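Local coordinates for FKBP-type peptidyl-prolyl cis-trans isomerase FkpA (Escherichia coli, PDB 1Q6H), which catalyses the cis-trans isomerisation of peptidyl-proline bonds and acts as a chaperone in protein folding in the periplasm, at residues A97-K102 against P210-V215; T121-Q126 against I190-P195; P136-T141 against R169-I174; V142-K147 against V218-V223. All blocks are in the same frame, centred on the assembly; numbering follows the deposited sequence.

How the contacts relate
Contacts 2 and 4 illustrate how one antiparallel sheet is built from pieces far apart in sequence: strand 189-194 serves the first and strand 214-223 the second, and the two strands adjoin where I190 O meets V218 N. Contact 2 is buried and regular, with mostly apolar side chains around a backbone ladder; contact 4, partly buried, interrupts its ladder with a bulge. Contact 3, about 12 Å from contact 4 between centres, is a partly buried meeting of loops, held by carbonyl oxygens and one leucine. Contact 1 lies at the surface, where the long helix meets the start of the strand that later serves contact 4, and relies on polar side chains and a water.

Contact 1 (A97-K102 against P210-V215); sequences ADNEAK and PNSTLV
P210 gives its carbonyl oxygen to the side-chain amide of N99, in a helix-to-loop contact where the long helix 70-112 meets the chain entering strand 214-223 of the FKBP domain. N99 ND2 lies 3.0 Å from P210 O, with the N-H aimed at the oxygen at 159°. The bond is flat at both ends: the oxygen lies in the amide plane of N99, and the nitrogen in the plane of the carbonyl. An alanine in place of N99 would keep CB beside the loop but would probably leave P210 O without this donor, the amide no longer lying against the loop. N211, next along, points toward the helix from a backbone with positive phi. Its O comes within 3.4 Å of N99 CB, while its ND2 bonds to A96 O, one turn before E100 on the helix. The E100 chain bends at chi2 (86°), which turns CD back; OE1 of E100 then lies 3.2 Å from N211 CG, the carboxylate and amide planes being 67° apart, in close contact without a hydrogen bond. S212 turns its CB away from the helix, and its OG bonds to P209 O. At T213 the backbone again faces the helix through a water. T213 N donates to that water at 3.0 Å, and the water in turn donates to N99 O at 3.1 Å.

Contact 2 (T121-Q126 against I190-P195); sequences TGLVYQ and IKLVIP
V124 pairs with V193 and Q126 with K191 as hydrogen-bonded pairs of an antiparallel ladder, the short strand axes 4.8 Å apart at closest and their directions 167° from each other. Each pair exchanges two backbone bonds, the shortest being V193 N to V124 O at 2.8 Å. Between them Y125 and L192 form a non-hydrogen-bonded pair, where Y125 CB touches L192 CD2 at 4.0 Å. I190 approaches the same tyrosine obliquely: its CG1 is anti to the backbone N (chi1 -175°), and CD1 comes within 4.0 Å of Y125 CD2. An alanine in place of I190 would probably leave Y125 CB and CD2 without the touch of CD1, and Q126 O without CG1 beside it. In the FKBP domain's sheet, strand 189-194 runs between 124-127 and 214-223. V124 and V193 stand on the face covered by F110 of helix 70-112, their CB atoms 4.1 Å apart. Q126 and K191 share that face, their extended chains crossing at a slant; a water donates to Q126 OE1 and accepts weakly from K191 NZ. Just before strand 124-127, L123 CD1 lies 3.9 Å from I194 CG1. L123 N bonds to T121 OG1 in an ST turn.

Contact 3 (P136-T141 against R169-I174); sequences PKDSDT and RLDGVI
P136 CB lies against L170 CD2 at 3.8 Å, the first touch between two loops of the FKBP domain: one turns into strand 141-150, the other leads from strand 166-169 to helix 175-180. The first loop is built on a type I beta turn from K137 to D140. K137 contributes mainly its backbone. Its N donates to D140 OD2 at 2.7 Å, meeting that oxygen from above the carboxylate plane, and its O lies 3.2 Å from L170 CD2. The leucine reaches this turn with CG anti to its backbone N (chi1 -175°), while L181 and K182 also touch its side chain. D138 follows, and its O accepts a weak bond from D171 N at 3.3 Å. The D171 carboxylate comes close to that same oxygen, D171 CG 3.1 Å from D138 O, with chi1 of 63° placing CG between its own backbone N and carbonyl carbon; the oxygens that meet here are all acceptors and form no bond. The two aspartate side chains cross at about a right angle, with OD2 of D138 and OD2 of D171 4.4 Å apart. This proximity of like charges is probably eased by K182, which forms a salt bridge with D138 OD1. D140 makes the firmer link between the loops: L170 N donates to D140 O at 2.8 Å, almost in line with the carbonyl bond. T141 then begins its strand as a non-hydrogen-bonded antiparallel partner of R169, and on the face they share T141 OG1 lies 4.3 Å from R169 CG.

Contact 4 (V142-K147 against V218-V223); sequences VVVNYK and VELLDV
V143 O is gripped by two backbone donors from successive residues, L221 N at 2.7 Å and D222 N at 3.3 Å, the signature of a classic beta bulge in the antiparallel pairing of strands 141-150 and 214-223 of the FKBP sheet. The L221 donor comes nearly straight onto the carbonyl, whereas D222 N sits in the carbonyl plane on a lone pair. L221 adopts a helical psi (-39°), and the extra residue shifts the register by one between V143 and V144. V143 N returns a bond to D222 O. Past the bulge the ladder is regular: E219 N donates to N145 O at 2.7 Å and N145 N donates to E219 O. The exposed L221 packs its CD1 against the side-chain amide of N145, 3.5 Å from ND2, on the side where V143 touches D222; there D222 OD1 is held by a salt bridge to K186. On the other side V142, V144, V218 and L220 make an apolar patch. V144 CG1 meets L220 CD1 and V218 CG1, each at 3.9 Å. W177 of helix 175-180 covers V144 and V218 and stacks edge-to-face with Y146, probably on the side of the proline-binding pocket, as in FKBP relatives, where the equivalent tryptophan forms its floor. Y146 OH bonds to D157 and R162. Its chi1 of 64° sets CG between its backbone N and carbonyl carbon; the ring leads away from the partner strand, and the contact with V218 is made by Y146 CB, 4.2 Å from V218 CG2.

Contact 1 (A97-K102 against P210-V215)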
loop_
_atom_site.group_PDB
_atom_site.type_symbol
_atom_site.label_atom_id
_atom_site.label_comp_id
_atom_site.label_asym_id
_atom_site.label_seq_id
_atom_site.Cartn_x
_atom_site.Cartn_y
_atom_site.Cartn_z
ATOM N N ALA A 97 -19.704 20.355 -12.137
ATOM C CA ALA A 97 -20.396 21.547 -12.605
ATOM C C ALA A 97 -20.331 21.682 -14.129
ATOM O O ALA A 97 -21.332 21.954 -14.787
ATOM C CB ALA A 97 -19.836 22.816 -11.904
ATOM N N ASP A 98 -19.147 21.482 -14.681
ATOM C CA ASP A 98 -18.944 21.583 -16.115
ATOM C C ASP A 98 -19.807 20.554 -16.861
ATOM O O ASP A 98 -20.477 20.883 -17.838
ATOM C CB ASP A 98 -17.459 21.378 -16.460
ATOM C CG ASP A 98 -16.578 22.529 -15.998
ATOM O OD1 ASP A 98 -17.133 23.574 -15.608
ATOM O OD2 ASP A 98 -15.319 22.488 -15.986
ATOM N N ASN A 99 -19.821 19.321 -16.371
ATOM C CA ASN A 99 -20.569 18.271 -17.034
ATOM C C ASN A 99 -22.061 18.526 -16.931
ATOM O O ASN A 99 -22.787 18.291 -17.908
ATOM C CB ASN A 99 -20.184 16.885 -16.499
ATOM C CG ASN A 99 -18.775 16.457 -16.943
ATOM O OD1 ASN A 99 -18.228 16.982 -17.903
ATOM N ND2 ASN A 99 -18.187 15.517 -16.227
ATOM N N GLU A 100 -22.523 19.014 -15.772
ATOM C CA GLU A 100 -23.928 19.355 -15.626
ATOM C C GLU A 100 -24.296 20.415 -16.674
ATOM O O GLU A 100 -25.350 20.345 -17.270
ATOM C CB GLU A 100 -24.227 19.872 -14.215
ATOM C CG GLU A 100 -25.704 20.149 -13.887
ATOM C CD GLU A 100 -26.465 18.919 -13.390
ATOM O OE1 GLU A 100 -25.844 17.841 -13.202
ATOM O OE2 GLU A 100 -27.697 19.027 -13.187
ATOM N N ALA A 101 -23.442 21.415 -16.875
ATOM C CA ALA A 101 -23.778 22.467 -17.825
ATOM C C ALA A 101 -23.763 21.931 -19.257
ATOM O O ALA A 101 -24.706 22.137 -19.979
ATOM C CB ALA A 101 -22.873 23.678 -17.667
ATOM N N LYS A 102 -22.719 21.203 -19.645
ATOM C CA LYS A 102 -22.620 20.683 -21.011
ATOM C C LYS A 102 -23.762 19.719 -21.342
ATOM O O LYS A 102 -24.320 19.760 -22.434
ATOM C CB LYS A 102 -21.305 19.943 -21.219
ATOM C CG LYS A 102 -20.065 20.783 -21.327
ATOM C CD LYS A 102 -18.878 19.925 -20.842
ATOM C CE LYS A 102 -17.589 20.266 -21.505
ATOM N NZ LYS A 102 -16.482 19.510 -20.821
ATOM N N PRO A 210 -18.587 12.539 -13.146
ATOM C CA PRO A 210 -19.606 13.230 -12.359
ATOM C C PRO A 210 -20.588 13.994 -13.197
ATOM O O PRO A 210 -20.184 14.708 -14.131
ATOM C CB PRO A 210 -18.776 14.211 -11.522
ATOM C CG PRO A 210 -17.485 13.568 -11.381
ATOM C CD PRO A 210 -17.237 12.774 -12.630
ATOM N N ASN A 211 -21.864 13.892 -12.853
ATOM C CA ASN A 211 -22.912 14.592 -13.562
ATOM C C ASN A 211 -22.923 14.396 -15.094
ATOM O O ASN A 211 -23.147 15.326 -15.845
ATOM C CB ASN A 211 -22.883 16.063 -13.189
ATOM C CG ASN A 211 -23.446 16.308 -11.798
ATOM O OD1 ASN A 211 -24.203 15.491 -11.282
ATOM N ND2 ASN A 211 -23.055 17.424 -11.181
ATOM N N SER A 212 -22.664 13.176 -15.544
ATOM C CA SER A 212 -22.697 12.867 -16.966
ATOM C C SER A 212 -24.100 12.557 -17.469
ATOM O O SER A 212 -24.819 11.739 -16.914
ATOM C CB SER A 212 -21.807 11.667 -17.295
ATOM O OG SER A 212 -20.436 11.962 -17.071
ATOM N N THR A 213 -24.496 13.275 -18.498
ATOM C CA THR A 213 -25.657 12.886 -19.268
ATOM C C THR A 213 -25.222 11.674 -20.101
ATOM O O THR A 213 -24.091 11.638 -20.653
ATOM C CB THR A 213 -26.111 14.046 -20.137
ATOM O OG1 THR A 213 -26.799 15.003 -19.317
ATOM C CG2 THR A 213 -27.157 13.605 -21.158
ATOM N N LEU A 214 -26.077 10.650 -20.132
ATOM C CA LEU A 214 -25.754 9.415 -20.833
ATOM C C LEU A 214 -26.606 9.248 -22.087
ATOM O O LEU A 214 -27.816 9.436 -22.024
ATOM C CB LEU A 214 -26.002 8.204 -19.927
ATOM C CG LEU A 214 -25.363 8.232 -18.538
ATOM C CD1 LEU A 214 -25.688 6.922 -17.790
ATOM C CD2 LEU A 214 -23.859 8.487 -18.658
ATOM N N VAL A 215 -25.983 8.825 -23.188
ATOM C CA VAL A 215 -26.694 8.539 -24.418
ATOM C C VAL A 215 -26.716 7.031 -24.675
ATOM O O VAL A 215 -25.658 6.424 -24.869
ATOM C CB VAL A 215 -26.021 9.197 -25.611
ATOM C CG1 VAL A 215 -26.911 9.082 -26.853
ATOM C CG2 VAL A 215 -25.718 10.681 -25.305
HETATM O O HOH W 1 -22.776 15.598 -19.458
#

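Contact 2 (T121-Q126 against I190-P195)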
loop_
_atom_site.group_PDB
_atom_site.type_symbol
_atom_site.label_atom_id
_atom_site.label_comp_id
_atom_site.label_asym_id
_atom_site.label_seq_id
_atom_site.Cartn_x
_atom_site.Cartn_y
_atom_site.Cartn_z
ATOM N N THR A 121 -40.062 13.763 -16.078
ATOM C CA THR A 121 -38.924 13.629 -15.198
ATOM C C THR A 121 -37.708 14.281 -15.768
ATOM O O THR A 121 -36.681 14.373 -15.094
ATOM C CB THR A 121 -38.570 12.147 -15.009
ATOM O OG1 THR A 121 -38.139 11.621 -16.274
ATOM C CG2 THR A 121 -39.798 11.306 -14.632
ATOM N N GLY A 122 -37.771 14.632 -17.040
ATOM C CA GLY A 122 -36.627 15.235 -17.692
ATOM C C GLY A 122 -35.836 14.272 -18.569
ATOM O O GLY A 122 -34.867 14.665 -19.216
ATOM N N LEU A 123 -36.238 13.014 -18.584
ATOM C CA LEU A 123 -35.671 12.077 -19.515
ATOM C C LEU A 123 -35.977 12.583 -20.933
ATOM O O LEU A 123 -37.117 13.009 -21.230
ATOM C CB LEU A 123 -36.335 10.721 -19.338
ATOM C CG LEU A 123 -35.975 9.659 -20.381
ATOM C CD1 LEU A 123 -34.529 9.200 -20.248
ATOM C CD2 LEU A 123 -36.889 8.481 -20.211
ATOM N N VAL A 124 -34.983 12.546 -21.815
ATOM C CA VAL A 124 -35.213 12.898 -23.196
ATOM C C VAL A 124 -35.118 11.622 -24.036
ATOM O O VAL A 124 -34.213 10.787 -23.850
ATOM C CB VAL A 124 -34.211 13.955 -23.656
ATOM C CG1 VAL A 124 -34.407 14.330 -25.115
ATOM C CG2 VAL A 124 -34.278 15.168 -22.739
ATOM N N TYR A 125 -36.077 11.414 -24.929
ATOM C CA TYR A 125 -36.081 10.170 -25.692
ATOM C C TYR A 125 -36.622 10.283 -27.089
ATOM O O TYR A 125 -37.392 11.177 -27.420
ATOM C CB TYR A 125 -36.837 9.081 -24.926
ATOM C CG TYR A 125 -38.301 9.327 -24.766
ATOM C CD1 TYR A 125 -38.786 10.016 -23.662
ATOM C CD2 TYR A 125 -39.203 8.906 -25.713
ATOM C CE1 TYR A 125 -40.109 10.263 -23.511
ATOM C CE2 TYR A 125 -40.533 9.141 -25.567
ATOM C CZ TYR A 125 -40.986 9.824 -24.459
ATOM O OH TYR A 125 -42.316 10.071 -24.271
ATOM N N GLN A 126 -36.183 9.346 -27.914
ATOM C CA GLN A 126 -36.582 9.279 -29.305
ATOM C C GLN A 126 -36.917 7.849 -29.659
ATOM O O GLN A 126 -36.050 6.983 -29.684
ATOM C CB GLN A 126 -35.464 9.771 -30.181
ATOM C CG GLN A 126 -35.791 9.762 -31.653
ATOM C CD GLN A 126 -34.602 10.164 -32.471
ATOM O OE1 GLN A 126 -33.454 9.959 -32.054
ATOM N NE2 GLN A 126 -34.854 10.731 -33.634
ATOM N N ILE A 190 -35.116 2.500 -29.110
ATOM C CA ILE A 190 -35.295 3.840 -28.565
ATOM C C ILE A 190 -33.956 4.410 -28.194
ATOM O O ILE A 190 -33.064 3.676 -27.822
ATOM C CB ILE A 190 -36.185 3.795 -27.326
ATOM C CG1 ILE A 190 -36.473 5.206 -26.825
ATOM C CG2 ILE A 190 -35.523 2.991 -26.179
ATOM C CD1 ILE A 190 -37.626 5.237 -25.810
ATOM N N LYS A 191 -33.796 5.710 -28.397
ATOM C CA LYS A 191 -32.610 6.392 -27.968
ATOM C C LYS A 191 -32.968 7.139 -26.697
ATOM O O LYS A 191 -33.990 7.867 -26.618
ATOM C CB LYS A 191 -32.110 7.312 -29.057
ATOM C CG LYS A 191 -30.955 8.208 -28.678
ATOM C CD LYS A 191 -30.508 9.008 -29.921
ATOM C CE LYS A 191 -29.517 10.112 -29.583
ATOM N NZ LYS A 191 -28.829 10.621 -30.833
ATOM N N LEU A 192 -32.158 6.941 -25.674
ATOM C CA LEU A 192 -32.393 7.601 -24.393
ATOM C C LEU A 192 -31.281 8.569 -24.114
ATOM O O LEU A 192 -30.099 8.219 -24.254
ATOM C CB LEU A 192 -32.467 6.577 -23.255
ATOM C CG LEU A 192 -33.504 5.476 -23.388
ATOM C CD1 LEU A 192 -33.340 4.459 -22.292
ATOM C CD2 LEU A 192 -34.877 6.006 -23.359
ATOM N N VAL A 193 -31.651 9.786 -23.724
ATOM C CA VAL A 193 -30.681 10.801 -23.349
ATOM C C VAL A 193 -30.997 11.111 -21.919
ATOM O O VAL A 193 -32.019 11.722 -21.604
ATOM C CB VAL A 193 -30.715 11.997 -24.283
ATOM C CG1 VAL A 193 -29.797 13.043 -23.814
ATOM C CG2 VAL A 193 -30.278 11.547 -25.677
ATOM N N ILE A 194 -30.177 10.559 -21.039
ATOM C CA ILE A 194 -30.522 10.529 -19.620
ATOM C C ILE A 194 -29.736 11.513 -18.801
ATOM O O ILE A 194 -28.483 11.463 -18.782
ATOM C CB ILE A 194 -30.288 9.121 -19.067
ATOM C CG1 ILE A 194 -30.825 8.056 -20.021
ATOM C CG2 ILE A 194 -30.858 8.999 -17.692
ATOM C CD1 ILE A 194 -30.687 6.610 -19.516
ATOM N N PRO A 195 -30.444 12.400 -18.114
ATOM C CA PRO A 195 -29.787 13.339 -17.173
ATOM C C PRO A 195 -29.129 12.580 -16.004
ATOM O O PRO A 195 -29.655 11.527 -15.624
ATOM C CB PRO A 195 -30.937 14.171 -16.615
ATOM C CG PRO A 195 -32.164 13.640 -17.142
ATOM C CD PRO A 195 -31.910 12.528 -18.110
HETATM O O HOH W 2 -31.317 11.042 -33.139
#

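Contact 3 (P136-T141 against R169-I174)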
loop_
_atom_site.group_PDB
_atom_site.type_symbol
_atom_site.label_atom_id
_atom_site.label_comp_id
_atom_site.label_asym_id
_atom_site.label_seq_id
_atom_site.Cartn_x
_atom_site.Cartn_y
_atom_site.Cartn_z
ATOM N N PRO A 136 -43.475 -3.097 -21.191
ATOM C CA PRO A 136 -42.641 -3.454 -20.036
ATOM C C PRO A 136 -43.131 -2.789 -18.748
ATOM O O PRO A 136 -43.362 -1.575 -18.767
ATOM C CB PRO A 136 -41.273 -2.835 -20.381
ATOM C CG PRO A 136 -41.271 -2.627 -21.855
ATOM C CD PRO A 136 -42.676 -2.543 -22.287
ATOM N N LYS A 137 -43.270 -3.572 -17.687
ATOM C CA LYS A 137 -43.719 -3.116 -16.380
ATOM C C LYS A 137 -42.606 -3.316 -15.351
ATOM O O LYS A 137 -41.643 -4.062 -15.586
ATOM C CB LYS A 137 -44.955 -3.881 -15.944
ATOM C CG LYS A 137 -46.281 -3.315 -16.469
ATOM C CD LYS A 137 -46.460 -3.596 -17.941
ATOM C CE LYS A 137 -47.898 -3.392 -18.413
ATOM N NZ LYS A 137 -48.165 -4.133 -19.687
ATOM N N ASP A 138 -42.739 -2.650 -14.211
ATOM C CA ASP A 138 -41.672 -2.667 -13.192
ATOM C C ASP A 138 -41.042 -4.016 -12.809
ATOM O O ASP A 138 -39.809 -4.149 -12.739
ATOM C CB ASP A 138 -42.131 -1.915 -11.936
ATOM C CG ASP A 138 -41.943 -0.400 -12.070
ATOM O OD1 ASP A 138 -41.334 0.057 -13.066
ATOM O OD2 ASP A 138 -42.377 0.415 -11.245
ATOM N N SER A 139 -41.849 -5.021 -12.542
ATOM C CA SER A 139 -41.266 -6.288 -12.118
ATOM C C SER A 139 -40.824 -7.195 -13.282
ATOM O O SER A 139 -40.300 -8.306 -13.043
ATOM C CB SER A 139 -42.256 -7.026 -11.243
ATOM O OG SER A 139 -43.377 -7.352 -12.027
ATOM N N ASP A 140 -40.995 -6.735 -14.524
ATOM C CA ASP A 140 -40.615 -7.551 -15.674
ATOM C C ASP A 140 -39.124 -7.652 -15.869
ATOM O O ASP A 140 -38.371 -6.757 -15.473
ATOM C CB ASP A 140 -41.133 -6.963 -16.983
ATOM C CG ASP A 140 -42.641 -7.012 -17.108
ATOM O OD1 ASP A 140 -43.289 -7.847 -16.424
ATOM O OD2 ASP A 140 -43.235 -6.223 -17.873
ATOM N N THR A 141 -38.723 -8.717 -16.557
ATOM C CA THR A 141 -37.369 -8.859 -17.026
ATOM C C THR A 141 -37.315 -8.375 -18.467
ATOM O O THR A 141 -38.172 -8.723 -19.281
ATOM C CB THR A 141 -36.927 -10.323 -16.955
ATOM O OG1 THR A 141 -36.966 -10.782 -15.596
ATOM C CG2 THR A 141 -35.490 -10.432 -17.339
ATOM N N ARG A 169 -34.012 -6.922 -14.536
ATOM C CA ARG A 169 -35.332 -6.539 -14.049
ATOM C C ARG A 169 -35.464 -5.028 -14.289
ATOM O O ARG A 169 -34.548 -4.239 -14.024
ATOM C CB ARG A 169 -35.518 -6.929 -12.582
ATOM C CG ARG A 169 -35.319 -8.446 -12.331
ATOM C CD ARG A 169 -35.473 -8.893 -10.872
ATOM N NE ARG A 169 -34.458 -8.310 -9.993
ATOM C CZ ARG A 169 -33.257 -8.817 -9.782
ATOM N NH1 ARG A 169 -32.874 -9.940 -10.376
ATOM N NH2 ARG A 169 -32.430 -8.222 -8.944
ATOM N N LEU A 170 -36.582 -4.648 -14.866
ATOM C CA LEU A 170 -36.785 -3.265 -15.300
ATOM C C LEU A 170 -36.546 -2.240 -14.209
ATOM O O LEU A 170 -35.973 -1.199 -14.459
ATOM C CB LEU A 170 -38.207 -3.105 -15.859
ATOM C CG LEU A 170 -38.520 -1.740 -16.467
ATOM C CD1 LEU A 170 -37.577 -1.411 -17.605
ATOM C CD2 LEU A 170 -39.973 -1.727 -16.937
ATOM N N ASP A 171 -36.954 -2.530 -12.985
ATOM C CA ASP A 171 -36.735 -1.556 -11.939
ATOM C C ASP A 171 -35.518 -1.876 -11.067
ATOM O O ASP A 171 -35.426 -1.408 -9.937
ATOM C CB ASP A 171 -38.014 -1.328 -11.115
ATOM C CG ASP A 171 -38.463 -2.556 -10.403
ATOM O OD1 ASP A 171 -37.741 -3.557 -10.457
ATOM O OD2 ASP A 171 -39.523 -2.619 -9.761
ATOM N N GLY A 172 -34.557 -2.616 -11.625
ATOM C CA GLY A 172 -33.341 -2.950 -10.917
ATOM C C GLY A 172 -32.139 -2.203 -11.472
ATOM O O GLY A 172 -30.989 -2.537 -11.139
ATOM N N VAL A 173 -32.387 -1.192 -12.308
ATOM C CA VAL A 173 -31.309 -0.420 -12.953
ATOM C C VAL A 173 -31.550 1.068 -12.760
ATOM O O VAL A 173 -32.488 1.447 -12.093
ATOM C CB VAL A 173 -31.268 -0.701 -14.450
ATOM C CG1 VAL A 173 -30.840 -2.131 -14.677
ATOM C CG2 VAL A 173 -32.644 -0.429 -15.090
ATOM N N ILE A 174 -30.721 1.913 -13.344
ATOM C CA ILE A 174 -30.955 3.346 -13.243
ATOM C C ILE A 174 -32.344 3.756 -13.759
ATOM O O ILE A 174 -32.835 3.253 -14.772
ATOM C CB ILE A 174 -29.864 4.173 -13.966
ATOM C CG1 ILE A 174 -29.685 3.745 -15.416
ATOM C CG2 ILE A 174 -28.568 4.052 -13.273
ATOM C CD1 ILE A 174 -28.863 4.756 -16.236
#

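Contact 4 (V142-K147 against V218-V223)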
loop_
_atom_site.group_PDB
_atom_site.type_symbol
_atom_site.label_atom_id
_atom_site.label_comp_id
_atom_site.label_asym_id
_atom_site.label_seq_id
_atom_site.Cartn_x
_atom_site.Cartn_y
_atom_site.Cartn_z
ATOM N N VAL A 142 -36.317 -7.569 -18.784
ATOM C CA VAL A 142 -36.131 -7.105 -20.140
ATOM C C VAL A 142 -34.800 -7.613 -20.661
ATOM O O VAL A 142 -33.845 -7.793 -19.893
ATOM C CB VAL A 142 -36.165 -5.534 -20.269
ATOM C CG1 VAL A 142 -37.573 -4.950 -20.007
ATOM C CG2 VAL A 142 -35.158 -4.881 -19.363
ATOM N N VAL A 143 -34.755 -7.824 -21.980
ATOM C CA VAL A 143 -33.576 -8.268 -22.685
ATOM C C VAL A 143 -33.310 -7.238 -23.777
ATOM O O VAL A 143 -34.166 -6.971 -24.652
ATOM C CB VAL A 143 -33.783 -9.657 -23.300
ATOM C CG1 VAL A 143 -32.499 -10.160 -23.940
ATOM C CG2 VAL A 143 -34.276 -10.675 -22.231
ATOM N N VAL A 144 -32.134 -6.643 -23.726
ATOM C CA VAL A 144 -31.793 -5.573 -24.625
ATOM C C VAL A 144 -30.394 -5.650 -25.204
ATOM O O VAL A 144 -29.485 -6.179 -24.605
ATOM C CB VAL A 144 -31.846 -4.199 -23.920
ATOM C CG1 VAL A 144 -33.250 -3.850 -23.455
ATOM C CG2 VAL A 144 -30.887 -4.165 -22.730
ATOM N N ASN A 145 -30.251 -5.069 -26.382
ATOM C CA ASN A 145 -28.962 -4.772 -26.910
ATOM C C ASN A 145 -28.865 -3.250 -26.780
ATOM O O ASN A 145 -29.862 -2.527 -26.927
ATOM C CB ASN A 145 -28.842 -5.208 -28.367
ATOM C CG ASN A 145 -28.569 -6.677 -28.508
ATOM O OD1 ASN A 145 -27.796 -7.258 -27.747
ATOM N ND2 ASN A 145 -29.183 -7.286 -29.498
ATOM N N TYR A 146 -27.683 -2.747 -26.481
ATOM C CA TYR A 146 -27.541 -1.319 -26.385
ATOM C C TYR A 146 -26.133 -0.893 -26.535
ATOM O O TYR A 146 -25.215 -1.677 -26.351
ATOM C CB TYR A 146 -28.014 -0.818 -25.028
ATOM C CG TYR A 146 -27.184 -1.350 -23.904
ATOM C CD1 TYR A 146 -27.481 -2.561 -23.331
ATOM C CD2 TYR A 146 -26.093 -0.638 -23.422
ATOM C CE1 TYR A 146 -26.714 -3.068 -22.312
ATOM C CE2 TYR A 146 -25.340 -1.118 -22.408
ATOM C CZ TYR A 146 -25.646 -2.341 -21.851
ATOM O OH TYR A 146 -24.864 -2.851 -20.847
ATOM N N LYS A 147 -25.991 0.385 -26.849
ATOM C CA LYS A 147 -24.708 1.045 -26.849
ATOM C C LYS A 147 -24.844 2.323 -26.010
ATOM O O LYS A 147 -25.818 3.089 -26.171
ATOM C CB LYS A 147 -24.299 1.345 -28.267
ATOM C CG LYS A 147 -23.113 2.204 -28.365
ATOM C CD LYS A 147 -22.710 2.376 -29.803
ATOM C CE LYS A 147 -23.277 3.626 -30.415
ATOM N NZ LYS A 147 -22.339 4.044 -31.527
ATOM N N VAL A 218 -30.851 1.865 -27.708
ATOM C CA VAL A 218 -31.352 0.598 -27.183
ATOM C C VAL A 218 -32.255 -0.188 -28.147
ATOM O O VAL A 218 -33.047 0.400 -28.879
ATOM C CB VAL A 218 -32.130 0.862 -25.934
ATOM C CG1 VAL A 218 -32.459 -0.431 -25.203
ATOM C CG2 VAL A 218 -31.328 1.780 -25.017
ATOM N N GLU A 219 -32.102 -1.514 -28.154
ATOM C CA GLU A 219 -33.005 -2.383 -28.883
ATOM C C GLU A 219 -33.592 -3.341 -27.856
ATOM O O GLU A 219 -32.865 -4.093 -27.194
ATOM C CB GLU A 219 -32.309 -3.176 -29.980
ATOM C CG GLU A 219 -31.814 -2.385 -31.167
ATOM C CD GLU A 219 -31.204 -3.295 -32.241
ATOM O OE1 GLU A 219 -31.037 -4.520 -31.991
ATOM O OE2 GLU A 219 -30.907 -2.776 -33.333
ATOM N N LEU A 220 -34.911 -3.279 -27.719
ATOM C CA LEU A 220 -35.655 -4.114 -26.791
ATOM C C LEU A 220 -36.046 -5.449 -27.448
ATOM O O LEU A 220 -36.989 -5.515 -28.269
ATOM C CB LEU A 220 -36.913 -3.364 -26.342
ATOM C CG LEU A 220 -37.828 -4.099 -25.384
ATOM C CD1 LEU A 220 -37.019 -4.639 -24.178
ATOM C CD2 LEU A 220 -38.997 -3.231 -24.946
ATOM N N LEU A 221 -35.330 -6.505 -27.086
ATOM C CA LEU A 221 -35.526 -7.813 -27.685
ATOM C C LEU A 221 -36.646 -8.628 -27.067
ATOM O O LEU A 221 -37.372 -9.332 -27.762
ATOM C CB LEU A 221 -34.243 -8.620 -27.602
ATOM C CG LEU A 221 -32.986 -8.005 -28.213
ATOM C CD1 LEU A 221 -31.896 -9.049 -28.126
ATOM C CD2 LEU A 221 -33.189 -7.615 -29.655
ATOM N N ASP A 222 -36.786 -8.567 -25.751
ATOM C CA ASP A 222 -37.822 -9.356 -25.124
ATOM C C ASP A 222 -38.300 -8.727 -23.832
ATOM O O ASP A 222 -37.568 -7.969 -23.184
ATOM C CB ASP A 222 -37.300 -10.772 -24.848
ATOM C CG ASP A 222 -38.416 -11.809 -24.678
ATOM O OD1 ASP A 222 -39.597 -11.521 -25.004
ATOM O OD2 ASP A 222 -38.174 -12.959 -24.226
ATOM N N VAL A 223 -39.526 -9.078 -23.464
ATOM C CA VAL A 223 -40.141 -8.643 -22.220
ATOM C C VAL A 223 -40.749 -9.877 -21.612
ATOM O O VAL A 223 -41.623 -10.487 -22.207
ATOM C CB VAL A 223 -41.237 -7.608 -22.459
ATOM C CG1 VAL A 223 -41.860 -7.175 -21.139
ATOM C CG2 VAL A 223 -40.702 -6.400 -23.242
#